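Local coordinates for protein aerobactin synthase IucC (PDB 6CN7) that probably catalyses the ATP-dependent attachment of a second N-acetyl-N-hydroxylysine to N-citryl-N-acetyl-N-hydroxylysine, yielding the siderophore aerobactin, at residues Phe10-Leu15 with Val74-Leu79; Val16-Ala21 with Ala142-Arg147; Ala46-Ser51 with Gln65-Ala70. The protein carries 5 engineered substitutions. All blocks are in the same frame, centred on the assembly; numbering follows the deposited sequence.

Contact 1 (Phe10-Leu15 with Val74-Leu79); sequences FVNRQL and VLAQTL
Asn12, within helix 4-25, faces Leu75, the N-cap residue of helix 76-87, and their CA atoms are the nearest across the two segments at 5.2 Å. One residue on, Arg13 lies opposite Val74 in the connection that leads into the second helix. The backbones therefore meet where the flank of one helix receives the start of another.

The polar link is made by the Asn12 carboxamide. OD1 accepts the N-H of Ala76 at 2.9 Å, nearly straight at 164°, with the donor in the carbonyl plane and on a lone pair. A first-turn N-H has no acceptor within its own helix, so helix 4-25 supplies one from outside. The amide nitrogen ND2 bonds to Trp8 O one turn earlier, and the two bonds together fix which way round the carboxamide sits. Leu75 CD2 rests on this group, 3.7 Å from Asn12 CG.

In fold terms, the N-terminal helix is joined here to the first helix after the small antiparallel sheet of residues 32-62, probably within the thumb-like region described for synthetases of this family. To one side, the Arg13 and Val74 side chains cross at about a right angle. Val74 CB stands 4.3 Å above the guanidinium plane, over its centre, while CG2 is 3.9 Å from Arg13 NH1. The guanidinium is held by a salt bridge from NE to Asp9 and a hydrogen bond from NH1 to Leu67 O, so valine packs against a group whose orientation is already set. Further along, Leu15 has CG anti to the backbone N (chi1 -179°), and its CD2 branch lies 3.5 Å from Ala76 CB; Leu105 of helix 91-114 also packs on this leucine.

Contact 2 (Val16-Ala21 with Ala142-Arg147); sequences VAKMLA and AFNKGR
Met19 and Ala142 form the close part of this contact, in which helix 4-25 lies against a loop between helices 128-133 and 152-158. Their CA atoms are 5.5 Å apart, and Met19 CG touches Ala142 CB at 3.8 Å. From there the thioether continues to Phe143: SD is 3.9 Å from CE1, and the methyl CE, turned by the bend at chi3 (67°), comes to 4.0 Å from Phe143 CZ. The sulfur approaches the ring obliquely, 69° off its normal. Ala142 CB lies over one face of that ring, toward its rim, so alanine, methionine and phenylalanine touch one another in a corner. Leu79 and Leu83 of helix 76-87 close in on Met19, making this side apolar and buried.

The other side is polar and more open. Lys18 stretches out fully, every torsion near anti, to bring NZ beside Asn144. The two side chains cross at about a right angle, but NZ and Asn144 ND2, 3.3 Å apart, are both donors and do not bond. They share an acceptor: each donates to His138 O, and NZ also donates to Phe141 O. A water joins the segments, accepting from Lys18 NZ at 2.8 Å and from Asn144 N at 3.2 Å. Lys145 NZ gives a weak bond to Asn144 OD1, its salt bridge being with Asp108. The Lys18 ammonium is gripped by two main-chain carbonyls and a water, whose dipoles probably help to stabilise its charge.

The loop residues Phe143 to Gly146 form a type I beta turn within the IucA/IucC family region, tied to the N-terminal helix through a Met-aromatic contact on one flank and a water-bridged lysine on the other.

Contact 3 (Ala46-Ser51 with Gln65-Ala70); sequences AQWRFS and QTLRCA
A single antiparallel bridge between Arg49 and Arg68 ties strand 46-54 to the chain that follows strand 60-62. Arg49 N bonds to Arg68 O at 2.8 Å, and Arg68 N returns to Arg49 O at 2.8 Å with a more bent angle of 141°, so this is a hydrogen-bonded pair. At Ser51 a side chain takes over from the backbone: its N-H points almost straight (174°) at Thr66 OG1, 2.8 Å away. That hydroxyl also bonds to Asp63 O, which holds the threonine in place.

The other edge of strand 46-54 pairs with strand 38-43, so residues 65-70 continue along the same edge as strand 60-62 in this small antiparallel sheet, but irregularly. On the face bearing Trp48, Cys69 sits over one face of the indole. Its CB is 3.5 Å from the centroid of the six-membered ring, a CH-pi contact almost on the normal. Cys69 SG, anti to the backbone N (chi1 -169°) and 4.0 Å from that centroid, adds a sulfur-aromatic contact over the same face. The indole NE1 bonds to Gln82 OE1, which helps to hold the ring in this position. Phe50 and Leu67 run side by side in the same direction, with Leu67 CD2 3.8 Å from Phe50 CB. Leu67 also packs on Val16, Ala17 and Leu20 of helix 4-25.

In the fold
From the N terminus, helix 4-25 provides the first segment of both contact 1 and contact 2, on consecutive turns. The chain then builds the small antiparallel sheet, and just after its last strand contact 3 closes a short loop by bringing 65-70 back to strand 46-54. Contact 1 closes next, when 74-79 enters helix 76-87, and contact 2 last, when 142-147 returns to the helix. Contact 3 is nested inside both larger loops, whereas contacts 1 and 2 cross, their segments alternating along the chain. Val16 touches Leu75 and Ala76 of contact 1 and Trp48 and Leu67 of contact 3, while Leu15 meets Ala142, so one helix connects sheet, helix 76-87 and later loop.

Contact 1 (Phe10-Leu15 with Val74-Leu79)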
ATOM      1  N   PHE A  10     -30.943  -4.564   1.211  1.00 47.32           N
ATOM      2  CA  PHE A  10     -31.218  -3.826   2.438  1.00 46.91           C
ATOM      3  C   PHE A  10     -30.175  -2.742   2.671  1.00 46.70           C
ATOM      4  O   PHE A  10     -30.514  -1.613   3.044  1.00 46.86           O
ATOM      5  CB  PHE A  10     -31.267  -4.784   3.628  1.00 46.13           C
ATOM      6  CG  PHE A  10     -31.503  -4.102   4.946  1.00 45.81           C
ATOM      7  CD1 PHE A  10     -32.787  -3.788   5.360  1.00 47.04           C
ATOM      8  CD2 PHE A  10     -30.440  -3.779   5.775  1.00 48.07           C
ATOM      9  CE1 PHE A  10     -33.006  -3.161   6.573  1.00 47.00           C
ATOM     10  CE2 PHE A  10     -30.653  -3.154   6.990  1.00 47.88           C
ATOM     11  CZ  PHE A  10     -31.939  -2.844   7.388  1.00 48.08           C
ATOM     12  N   VAL A  11     -28.900  -3.060   2.449  1.00 46.79           N
ATOM     13  CA  VAL A  11     -27.842  -2.093   2.719  1.00 48.81           C
ATOM     14  C   VAL A  11     -27.886  -0.954   1.707  1.00 48.70           C
ATOM     15  O   VAL A  11     -27.605   0.203   2.045  1.00 43.71           O
ATOM     16  CB  VAL A  11     -26.474  -2.798   2.734  1.00 51.81           C
ATOM     17  CG1 VAL A  11     -25.354  -1.792   2.919  1.00 60.97           C
ATOM     18  CG2 VAL A  11     -26.428  -3.821   3.855  1.00 52.54           C
ATOM     19  N   ASN A  12     -28.231  -1.258   0.452  1.00 50.92           N
ATOM     20  CA  ASN A  12     -28.337  -0.205  -0.552  1.00 45.57           C
ATOM     21  C   ASN A  12     -29.530   0.700  -0.275  1.00 42.75           C
ATOM     22  O   ASN A  12     -29.440   1.922  -0.444  1.00 43.25           O
ATOM     23  CB  ASN A  12     -28.440  -0.814  -1.950  1.00 49.42           C
ATOM     24  CG  ASN A  12     -27.089  -0.952  -2.624  1.00 50.48           C
ATOM     25  OD1 ASN A  12     -26.568   0.004  -3.201  1.00 50.60           O
ATOM     26  ND2 ASN A  12     -26.516  -2.147  -2.560  1.00 48.42           N
ATOM     27  N   ARG A  13     -30.657   0.124   0.149  1.00 42.91           N
ATOM     28  CA  ARG A  13     -31.830   0.935   0.462  1.00 45.66           C
ATOM     29  C   ARG A  13     -31.561   1.853   1.647  1.00 46.76           C
ATOM     30  O   ARG A  13     -31.896   3.043   1.611  1.00 48.53           O
ATOM     31  CB  ARG A  13     -33.034   0.037   0.742  1.00 48.48           C
ATOM     32  CG  ARG A  13     -33.615  -0.593  -0.507  1.00 53.58           C
ATOM     33  CD  ARG A  13     -34.897  -1.359  -0.230  1.00 55.23           C
ATOM     34  NE  ARG A  13     -35.425  -1.939  -1.463  1.00 55.72           N
ATOM     35  CZ  ARG A  13     -36.302  -1.343  -2.266  1.00 58.53           C
ATOM     36  NH1 ARG A  13     -36.780  -0.139  -1.975  1.00 60.48           N
ATOM     37  NH2 ARG A  13     -36.708  -1.957  -3.369  1.00 60.83           N
ATOM     38  N   GLN A  14     -30.952   1.320   2.709  1.00 46.17           N
ATOM     39  CA  GLN A  14     -30.646   2.147   3.869  1.00 47.09           C
ATOM     40  C   GLN A  14     -29.738   3.311   3.485  1.00 43.47           C
ATOM     41  O   GLN A  14     -29.931   4.439   3.951  1.00 44.70           O
ATOM     42  CB  GLN A  14     -29.997   1.302   4.966  1.00 49.01           C
ATOM     43  CG  GLN A  14     -30.874   0.170   5.495  1.00 58.35           C
ATOM     44  CD  GLN A  14     -32.018   0.655   6.362  1.00 64.26           C
ATOM     45  OE1 GLN A  14     -33.184   0.537   5.989  1.00 66.16           O
ATOM     46  NE2 GLN A  14     -31.694   1.194   7.531  1.00 67.16           N
ATOM     47  N   LEU A  15     -28.743   3.058   2.632  1.00 39.56           N
ATOM     48  CA  LEU A  15     -27.810   4.119   2.271  1.00 41.70           C
ATOM     49  C   LEU A  15     -28.473   5.161   1.378  1.00 44.69           C
ATOM     50  O   LEU A  15     -28.266   6.366   1.563  1.00 41.84           O
ATOM     51  CB  LEU A  15     -26.573   3.527   1.587  1.00 44.71           C
ATOM     52  CG  LEU A  15     -25.502   4.542   1.173  1.00 49.16           C
ATOM     53  CD1 LEU A  15     -25.072   5.403   2.352  1.00 47.70           C
ATOM     54  CD2 LEU A  15     -24.294   3.839   0.568  1.00 48.38           C
ATOM     55  N   VAL A  74     -32.870  -0.184  -6.780  1.00 63.51           N
ATOM     56  CA  VAL A  74     -32.483   0.836  -5.812  1.00 59.47           C
ATOM     57  C   VAL A  74     -31.049   0.554  -5.376  1.00 58.56           C
ATOM     58  O   VAL A  74     -30.794  -0.368  -4.598  1.00 59.79           O
ATOM     59  CB  VAL A  74     -33.441   0.860  -4.616  1.00 55.99           C
ATOM     60  CG1 VAL A  74     -33.031   1.933  -3.615  1.00 54.65           C
ATOM     61  CG2 VAL A  74     -34.866   1.095  -5.096  1.00 54.17           C
ATOM     62  N   LEU A  75     -30.109   1.356  -5.876  1.00 56.19           N
ATOM     63  CA  LEU A  75     -28.696   1.191  -5.567  1.00 55.36           C
ATOM     64  C   LEU A  75     -28.081   2.547  -5.263  1.00 53.30           C
ATOM     65  O   LEU A  75     -28.393   3.545  -5.921  1.00 51.20           O
ATOM     66  CB  LEU A  75     -27.950   0.528  -6.731  1.00 59.28           C
ATOM     67  CG  LEU A  75     -28.461  -0.855  -7.137  1.00 62.19           C
ATOM     68  CD1 LEU A  75     -27.808  -1.306  -8.436  1.00 62.14           C
ATOM     69  CD2 LEU A  75     -28.215  -1.868  -6.027  1.00 56.67           C
ATOM     70  N   ALA A  76     -27.203   2.579  -4.256  1.00 50.01           N
ATOM     71  CA  ALA A  76     -26.500   3.813  -3.926  1.00 51.00           C
ATOM     72  C   ALA A  76     -25.642   4.280  -5.093  1.00 51.25           C
ATOM     73  O   ALA A  76     -25.552   5.482  -5.369  1.00 50.83           O
ATOM     74  CB  ALA A  76     -25.641   3.613  -2.680  1.00 53.45           C
ATOM     75  N   GLN A  77     -25.003   3.339  -5.792  1.00 54.44           N
ATOM     76  CA  GLN A  77     -24.200   3.695  -6.955  1.00 56.50           C
ATOM     77  C   GLN A  77     -25.024   4.474  -7.973  1.00 54.47           C
ATOM     78  O   GLN A  77     -24.553   5.472  -8.533  1.00 51.29           O
ATOM     79  CB  GLN A  77     -23.619   2.428  -7.582  1.00 61.02           C
ATOM     80  CG  GLN A  77     -22.731   2.678  -8.781  1.00 68.19           C
ATOM     81  CD  GLN A  77     -23.316   2.139 -10.066  1.00 69.94           C
ATOM     82  OE1 GLN A  77     -24.510   2.274 -10.322  1.00 69.60           O
ATOM     83  NE2 GLN A  77     -22.474   1.519 -10.887  1.00 76.25           N
ATOM     84  N   THR A  78     -26.263   4.043  -8.216  1.00 54.92           N
ATOM     85  CA  THR A  78     -27.123   4.742  -9.166  1.00 52.44           C
ATOM     86  C   THR A  78     -27.380   6.175  -8.714  1.00 54.99           C
ATOM     87  O   THR A  78     -27.292   7.115  -9.513  1.00 56.08           O
ATOM     88  CB  THR A  78     -28.442   3.986  -9.329  1.00 52.57           C
ATOM     89  OG1 THR A  78     -28.176   2.612  -9.636  1.00 54.01           O
ATOM     90  CG2 THR A  78     -29.277   4.592 -10.449  1.00 51.75           C
ATOM     91  N   LEU A  79     -27.699   6.360  -7.431  1.00 52.40           N
ATOM     92  CA  LEU A  79     -27.970   7.701  -6.924  1.00 52.19           C
ATOM     93  C   LEU A  79     -26.740   8.592  -7.041  1.00 51.38           C
ATOM     94  O   LEU A  79     -26.844   9.760  -7.430  1.00 54.75           O
ATOM     95  CB  LEU A  79     -28.439   7.630  -5.472  1.00 50.50           C
ATOM     96  CG  LEU A  79     -28.613   8.977  -4.764  1.00 47.88           C
ATOM     97  CD1 LEU A  79     -29.642   9.845  -5.481  1.00 47.12           C
ATOM     98  CD2 LEU A  79     -29.005   8.765  -3.317  1.00 48.10           C
TER

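Contact 2 (Val16-Ala21 with Ala142-Arg147)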
ATOM      1  N   VAL A  16     -29.272   4.722   0.400  1.00 43.06           N
ATOM      2  CA  VAL A  16     -29.997   5.669  -0.445  1.00 43.80           C
ATOM      3  C   VAL A  16     -30.883   6.565   0.411  1.00 43.77           C
ATOM      4  O   VAL A  16     -30.919   7.788   0.232  1.00 45.87           O
ATOM      5  CB  VAL A  16     -30.815   4.918  -1.513  1.00 44.51           C
ATOM      6  CG1 VAL A  16     -31.798   5.859  -2.217  1.00 45.42           C
ATOM      7  CG2 VAL A  16     -29.886   4.278  -2.534  1.00 45.05           C
ATOM      8  N   ALA A  17     -31.612   5.969   1.356  1.00 38.98           N
ATOM      9  CA  ALA A  17     -32.480   6.756   2.226  1.00 41.93           C
ATOM     10  C   ALA A  17     -31.672   7.741   3.062  1.00 40.46           C
ATOM     11  O   ALA A  17     -32.081   8.895   3.241  1.00 38.13           O
ATOM     12  CB  ALA A  17     -33.297   5.831   3.128  1.00 44.12           C
ATOM     13  N   LYS A  18     -30.521   7.307   3.578  1.00 35.98           N
ATOM     14  CA  LYS A  18     -29.668   8.217   4.335  1.00 39.96           C
ATOM     15  C   LYS A  18     -29.183   9.365   3.460  1.00 41.12           C
ATOM     16  O   LYS A  18     -29.185  10.525   3.889  1.00 42.80           O
ATOM     17  CB  LYS A  18     -28.482   7.454   4.929  1.00 37.82           C
ATOM     18  CG  LYS A  18     -27.565   8.311   5.791  1.00 37.71           C
ATOM     19  CD  LYS A  18     -26.372   7.526   6.311  1.00 37.59           C
ATOM     20  CE  LYS A  18     -25.396   8.442   7.036  1.00 43.37           C
ATOM     21  NZ  LYS A  18     -24.221   7.709   7.582  1.00 44.48           N
ATOM     22  N   MET A  19     -28.772   9.064   2.225  1.00 41.83           N
ATOM     23  CA  MET A  19     -28.294  10.105   1.320  1.00 40.64           C
ATOM     24  C   MET A  19     -29.402  11.097   0.987  1.00 40.84           C
ATOM     25  O   MET A  19     -29.214  12.313   1.096  1.00 47.14           O
ATOM     26  CB  MET A  19     -27.739   9.472   0.041  1.00 48.01           C
ATOM     27  CG  MET A  19     -26.499   8.617   0.249  1.00 51.00           C
ATOM     28  SD  MET A  19     -26.072   7.636  -1.209  1.00 57.32           S
ATOM     29  CE  MET A  19     -25.616   8.921  -2.373  1.00 60.63           C
ATOM     30  N   LEU A  20     -30.565  10.596   0.568  1.00 39.27           N
ATOM     31  CA  LEU A  20     -31.659  11.483   0.182  1.00 41.37           C
ATOM     32  C   LEU A  20     -32.084  12.369   1.348  1.00 43.19           C
ATOM     33  O   LEU A  20     -32.283  13.578   1.186  1.00 44.47           O
ATOM     34  CB  LEU A  20     -32.851  10.667  -0.323  1.00 42.64           C
ATOM     35  CG  LEU A  20     -32.703   9.913  -1.647  1.00 45.61           C
ATOM     36  CD1 LEU A  20     -33.943   9.070  -1.900  1.00 44.52           C
ATOM     37  CD2 LEU A  20     -32.466  10.868  -2.812  1.00 46.15           C
ATOM     38  N   ALA A  21     -32.228  11.780   2.537  1.00 44.52           N
ATOM     39  CA  ALA A  21     -32.745  12.532   3.674  1.00 44.71           C
ATOM     40  C   ALA A  21     -31.787  13.638   4.097  1.00 40.84           C
ATOM     41  O   ALA A  21     -32.219  14.759   4.385  1.00 41.92           O
ATOM     42  CB  ALA A  21     -33.021  11.588   4.845  1.00 45.15           C
ATOM     43  N   ALA A 142     -22.606  10.702   4.138  1.00 41.65           N
ATOM     44  CA  ALA A 142     -23.216   9.669   3.306  1.00 41.52           C
ATOM     45  C   ALA A 142     -22.382   8.392   3.291  1.00 39.59           C
ATOM     46  O   ALA A 142     -22.924   7.288   3.417  1.00 41.15           O
ATOM     47  CB  ALA A 142     -23.409  10.204   1.887  1.00 45.35           C
ATOM     48  N   PHE A 143     -21.067   8.518   3.131  1.00 37.61           N
ATOM     49  CA  PHE A 143     -20.159   7.377   3.066  1.00 41.94           C
ATOM     50  C   PHE A 143     -19.252   7.434   4.293  1.00 42.41           C
ATOM     51  O   PHE A 143     -18.081   7.800   4.210  1.00 49.84           O
ATOM     52  CB  PHE A 143     -19.357   7.413   1.763  1.00 44.78           C
ATOM     53  CG  PHE A 143     -20.198   7.655   0.540  1.00 43.23           C
ATOM     54  CD1 PHE A 143     -21.414   7.012   0.380  1.00 45.89           C
ATOM     55  CD2 PHE A 143     -19.779   8.538  -0.439  1.00 46.27           C
ATOM     56  CE1 PHE A 143     -22.192   7.237  -0.742  1.00 45.02           C
ATOM     57  CE2 PHE A 143     -20.553   8.767  -1.564  1.00 45.74           C
ATOM     58  CZ  PHE A 143     -21.760   8.117  -1.715  1.00 46.15           C
ATOM     59  N   ASN A 144     -19.806   7.059   5.444  1.00 38.89           N
ATOM     60  CA  ASN A 144     -19.118   7.273   6.712  1.00 36.04           C
ATOM     61  C   ASN A 144     -18.036   6.239   7.000  1.00 34.87           C
ATOM     62  O   ASN A 144     -17.405   6.316   8.059  1.00 39.52           O
ATOM     63  CB  ASN A 144     -20.124   7.297   7.867  1.00 35.12           C
ATOM     64  CG  ASN A 144     -20.862   5.983   8.032  1.00 36.40           C
ATOM     65  OD1 ASN A 144     -20.591   5.011   7.331  1.00 39.35           O
ATOM     66  ND2 ASN A 144     -21.799   5.950   8.973  1.00 36.90           N
ATOM     67  N   LYS A 145     -17.800   5.279   6.104  1.00 36.64           N
ATOM     68  CA  LYS A 145     -16.700   4.333   6.266  1.00 40.21           C
ATOM     69  C   LYS A 145     -15.706   4.394   5.115  1.00 42.97           C
ATOM     70  O   LYS A 145     -14.814   3.542   5.036  1.00 43.65           O
ATOM     71  CB  LYS A 145     -17.235   2.908   6.414  1.00 43.59           C
ATOM     72  CG  LYS A 145     -18.068   2.688   7.662  1.00 42.74           C
ATOM     73  CD  LYS A 145     -18.621   1.278   7.701  1.00 47.84           C
ATOM     74  CE  LYS A 145     -19.668   1.129   8.787  1.00 51.40           C
ATOM     75  NZ  LYS A 145     -20.893   1.914   8.471  1.00 48.64           N
ATOM     76  N   GLY A 146     -15.839   5.363   4.215  1.00 47.65           N
ATOM     77  CA  GLY A 146     -14.815   5.569   3.209  1.00 49.50           C
ATOM     78  C   GLY A 146     -13.545   6.100   3.846  1.00 49.43           C
ATOM     79  O   GLY A 146     -13.579   6.941   4.744  1.00 52.99           O
ATOM     80  N   ARG A 147     -12.410   5.575   3.393  1.00 48.27           N
ATOM     81  CA  ARG A 147     -11.118   5.967   3.950  1.00 47.77           C
ATOM     82  C   ARG A 147     -10.100   5.916   2.819  1.00 48.95           C
ATOM     83  O   ARG A 147      -9.737   4.830   2.353  1.00 45.91           O
ATOM     84  CB  ARG A 147     -10.730   5.058   5.112  1.00 52.07           C
ATOM     85  CG  ARG A 147     -11.807   4.965   6.201  1.00 52.88           C
ATOM     86  CD  ARG A 147     -11.529   3.858   7.188  1.00 53.62           C
ATOM     87  NE  ARG A 147     -12.514   3.817   8.275  1.00 53.69           N
ATOM     88  CZ  ARG A 147     -13.569   3.003   8.330  1.00 47.73           C
ATOM     89  NH1 ARG A 147     -13.809   2.131   7.358  1.00 46.77           N
ATOM     90  NH2 ARG A 147     -14.389   3.053   9.372  1.00 42.84           N
TER
HETATM   91  O   HOH W   1     -22.880   6.199   5.688  1.00 34.45           O

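Contact 3 (Ala46-Ser51 with Gln65-Ala70)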
ATOM      1  N   ALA A  46     -34.185  11.445 -13.146  1.00 59.91           N
ATOM      2  CA  ALA A  46     -34.659  10.424 -12.222  1.00 61.30           C
ATOM      3  C   ALA A  46     -35.566  11.065 -11.183  1.00 60.28           C
ATOM      4  O   ALA A  46     -35.403  12.238 -10.834  1.00 59.38           O
ATOM      5  CB  ALA A  46     -33.495   9.702 -11.535  1.00 63.36           C
ATOM      6  N   GLN A  47     -36.521  10.275 -10.700  1.00 59.51           N
ATOM      7  CA  GLN A  47     -37.431  10.679  -9.637  1.00 57.81           C
ATOM      8  C   GLN A  47     -37.461   9.585  -8.583  1.00 58.47           C
ATOM      9  O   GLN A  47     -37.654   8.410  -8.909  1.00 60.12           O
ATOM     10  CB  GLN A  47     -38.846  10.928 -10.168  1.00 52.68           C
ATOM     11  CG  GLN A  47     -39.876  11.199  -9.072  1.00 57.97           C
ATOM     12  CD  GLN A  47     -41.280  11.338  -9.613  1.00 61.84           C
ATOM     13  OE1 GLN A  47     -41.821  10.409 -10.210  1.00 62.70           O
ATOM     14  NE2 GLN A  47     -41.881  12.502  -9.405  1.00 62.87           N
ATOM     15  N   TRP A  48     -37.281   9.977  -7.328  1.00 56.85           N
ATOM     16  CA  TRP A  48     -37.329   9.063  -6.196  1.00 54.34           C
ATOM     17  C   TRP A  48     -38.630   9.280  -5.441  1.00 53.96           C
ATOM     18  O   TRP A  48     -38.948  10.410  -5.059  1.00 54.78           O
ATOM     19  CB  TRP A  48     -36.133   9.275  -5.266  1.00 49.27           C
ATOM     20  CG  TRP A  48     -34.849   8.823  -5.873  1.00 50.40           C
ATOM     21  CD1 TRP A  48     -33.982   9.573  -6.613  1.00 51.78           C
ATOM     22  CD2 TRP A  48     -34.288   7.509  -5.808  1.00 49.86           C
ATOM     23  NE1 TRP A  48     -32.913   8.807  -7.011  1.00 51.80           N
ATOM     24  CE2 TRP A  48     -33.077   7.535  -6.528  1.00 51.97           C
ATOM     25  CE3 TRP A  48     -34.690   6.312  -5.208  1.00 48.09           C
ATOM     26  CZ2 TRP A  48     -32.265   6.412  -6.662  1.00 52.53           C
ATOM     27  CZ3 TRP A  48     -33.882   5.199  -5.342  1.00 49.38           C
ATOM     28  CH2 TRP A  48     -32.684   5.257  -6.063  1.00 50.40           C
ATOM     29  N   ARG A  49     -39.382   8.200  -5.243  1.00 51.76           N
ATOM     30  CA  ARG A  49     -40.637   8.230  -4.509  1.00 51.94           C
ATOM     31  C   ARG A  49     -40.520   7.322  -3.292  1.00 52.29           C
ATOM     32  O   ARG A  49     -39.828   6.300  -3.323  1.00 51.70           O
ATOM     33  CB  ARG A  49     -41.809   7.794  -5.397  1.00 58.69           C
ATOM     34  CG  ARG A  49     -42.019   8.713  -6.595  1.00 63.74           C
ATOM     35  CD  ARG A  49     -43.142   8.255  -7.510  1.00 68.67           C
ATOM     36  NE  ARG A  49     -44.450   8.323  -6.859  1.00 76.55           N
ATOM     37  CZ  ARG A  49     -45.153   7.274  -6.446  1.00 81.41           C
ATOM     38  NH1 ARG A  49     -44.697   6.038  -6.609  1.00 83.43           N
ATOM     39  NH2 ARG A  49     -46.334   7.460  -5.868  1.00 80.90           N
ATOM     40  N   PHE A  50     -41.191   7.712  -2.212  1.00 47.83           N
ATOM     41  CA  PHE A  50     -41.039   7.020  -0.939  1.00 47.37           C
ATOM     42  C   PHE A  50     -42.043   7.585   0.053  1.00 48.88           C
ATOM     43  O   PHE A  50     -42.696   8.602  -0.200  1.00 49.16           O
ATOM     44  CB  PHE A  50     -39.614   7.167  -0.397  1.00 47.29           C
ATOM     45  CG  PHE A  50     -39.181   8.596  -0.209  1.00 47.53           C
ATOM     46  CD1 PHE A  50     -39.496   9.284   0.953  1.00 46.91           C
ATOM     47  CD2 PHE A  50     -38.463   9.252  -1.194  1.00 50.18           C
ATOM     48  CE1 PHE A  50     -39.101  10.595   1.128  1.00 48.59           C
ATOM     49  CE2 PHE A  50     -38.066  10.566  -1.023  1.00 51.54           C
ATOM     50  CZ  PHE A  50     -38.387  11.237   0.139  1.00 50.16           C
ATOM     51  N   SER A  51     -42.148   6.913   1.193  1.00 49.64           N
ATOM     52  CA  SER A  51     -42.931   7.381   2.324  1.00 51.58           C
ATOM     53  C   SER A  51     -41.981   7.887   3.400  1.00 51.84           C
ATOM     54  O   SER A  51     -40.912   7.307   3.620  1.00 45.97           O
ATOM     55  CB  SER A  51     -43.813   6.267   2.890  1.00 52.76           C
ATOM     56  OG  SER A  51     -44.679   5.755   1.895  1.00 58.66           O
ATOM     57  N   GLN A  65     -37.864   0.855   2.758  1.00 53.64           N
ATOM     58  CA  GLN A  65     -38.523  -0.176   1.964  1.00 62.03           C
ATOM     59  C   GLN A  65     -39.414   0.420   0.881  1.00 60.61           C
ATOM     60  O   GLN A  65     -39.655  -0.227  -0.144  1.00 61.65           O
ATOM     61  CB  GLN A  65     -39.341  -1.100   2.867  1.00 69.54           C
ATOM     62  CG  GLN A  65     -38.506  -2.106   3.641  1.00 77.52           C
ATOM     63  CD  GLN A  65     -37.784  -3.083   2.731  1.00 87.27           C
ATOM     64  OE1 GLN A  65     -38.361  -3.597   1.769  1.00 93.42           O
ATOM     65  NE2 GLN A  65     -36.514  -3.337   3.024  1.00 86.26           N
ATOM     66  N   THR A  66     -39.908   1.642   1.080  1.00 59.19           N
ATOM     67  CA  THR A  66     -40.796   2.268   0.110  1.00 57.79           C
ATOM     68  C   THR A  66     -40.057   2.928  -1.047  1.00 56.49           C
ATOM     69  O   THR A  66     -40.709   3.392  -1.987  1.00 60.61           O
ATOM     70  CB  THR A  66     -41.672   3.316   0.804  1.00 59.27           C
ATOM     71  OG1 THR A  66     -40.854   4.401   1.264  1.00 60.86           O
ATOM     72  CG2 THR A  66     -42.409   2.704   1.988  1.00 59.38           C
ATOM     73  N   LEU A  67     -38.726   2.980  -1.007  1.00 56.23           N
ATOM     74  CA  LEU A  67     -37.975   3.703  -2.025  1.00 53.04           C
ATOM     75  C   LEU A  67     -38.260   3.151  -3.416  1.00 52.77           C
ATOM     76  O   LEU A  67     -38.217   1.938  -3.639  1.00 47.21           O
ATOM     77  CB  LEU A  67     -36.476   3.631  -1.724  1.00 47.23           C
ATOM     78  CG  LEU A  67     -35.968   4.573  -0.631  1.00 44.78           C
ATOM     79  CD1 LEU A  67     -34.542   4.216  -0.252  1.00 44.62           C
ATOM     80  CD2 LEU A  67     -36.046   6.026  -1.080  1.00 44.70           C
ATOM     81  N   ARG A  68     -38.540   4.057  -4.352  1.00 56.19           N
ATOM     82  CA  ARG A  68     -38.766   3.717  -5.749  1.00 60.99           C
ATOM     83  C   ARG A  68     -38.058   4.730  -6.635  1.00 59.44           C
ATOM     84  O   ARG A  68     -38.135   5.937  -6.390  1.00 56.49           O
ATOM     85  CB  ARG A  68     -40.258   3.712  -6.101  1.00 69.13           C
ATOM     86  CG  ARG A  68     -41.080   2.675  -5.379  1.00 76.96           C
ATOM     87  CD  ARG A  68     -40.789   1.279  -5.896  1.00 85.41           C
ATOM     88  NE  ARG A  68     -41.692   0.297  -5.302  1.00 90.85           N
ATOM     89  CZ  ARG A  68     -41.479  -0.314  -4.141  1.00 90.23           C
ATOM     90  NH1 ARG A  68     -40.387  -0.055  -3.433  1.00 86.67           N
ATOM     91  NH2 ARG A  68     -42.364  -1.189  -3.685  1.00 92.85           N
ATOM     92  N   CYS A  69     -37.368   4.232  -7.662  1.00 60.88           N
ATOM     93  CA  CYS A  69     -36.827   5.066  -8.738  1.00 62.93           C
ATOM     94  C   CYS A  69     -37.342   4.469 -10.046  1.00 69.13           C
ATOM     95  O   CYS A  69     -36.609   3.780 -10.758  1.00 71.24           O
ATOM     96  CB  CYS A  69     -35.306   5.124  -8.705  1.00 62.51           C
ATOM     97  SG  CYS A  69     -34.601   6.375  -9.807  1.00 66.41           S
ATOM     98  N   ALA A  70     -38.610   4.739 -10.353  1.00 72.58           N
ATOM     99  CA  ALA A  70     -39.256   4.159 -11.523  1.00 78.97           C
ATOM    100  C   ALA A  70     -39.241   2.640 -11.376  1.00 80.79           C
ATOM    101  O   ALA A  70     -39.941   2.097 -10.511  1.00 80.20           O
ATOM    102  CB  ALA A  70     -38.560   4.628 -12.806  1.00 79.52           C
TER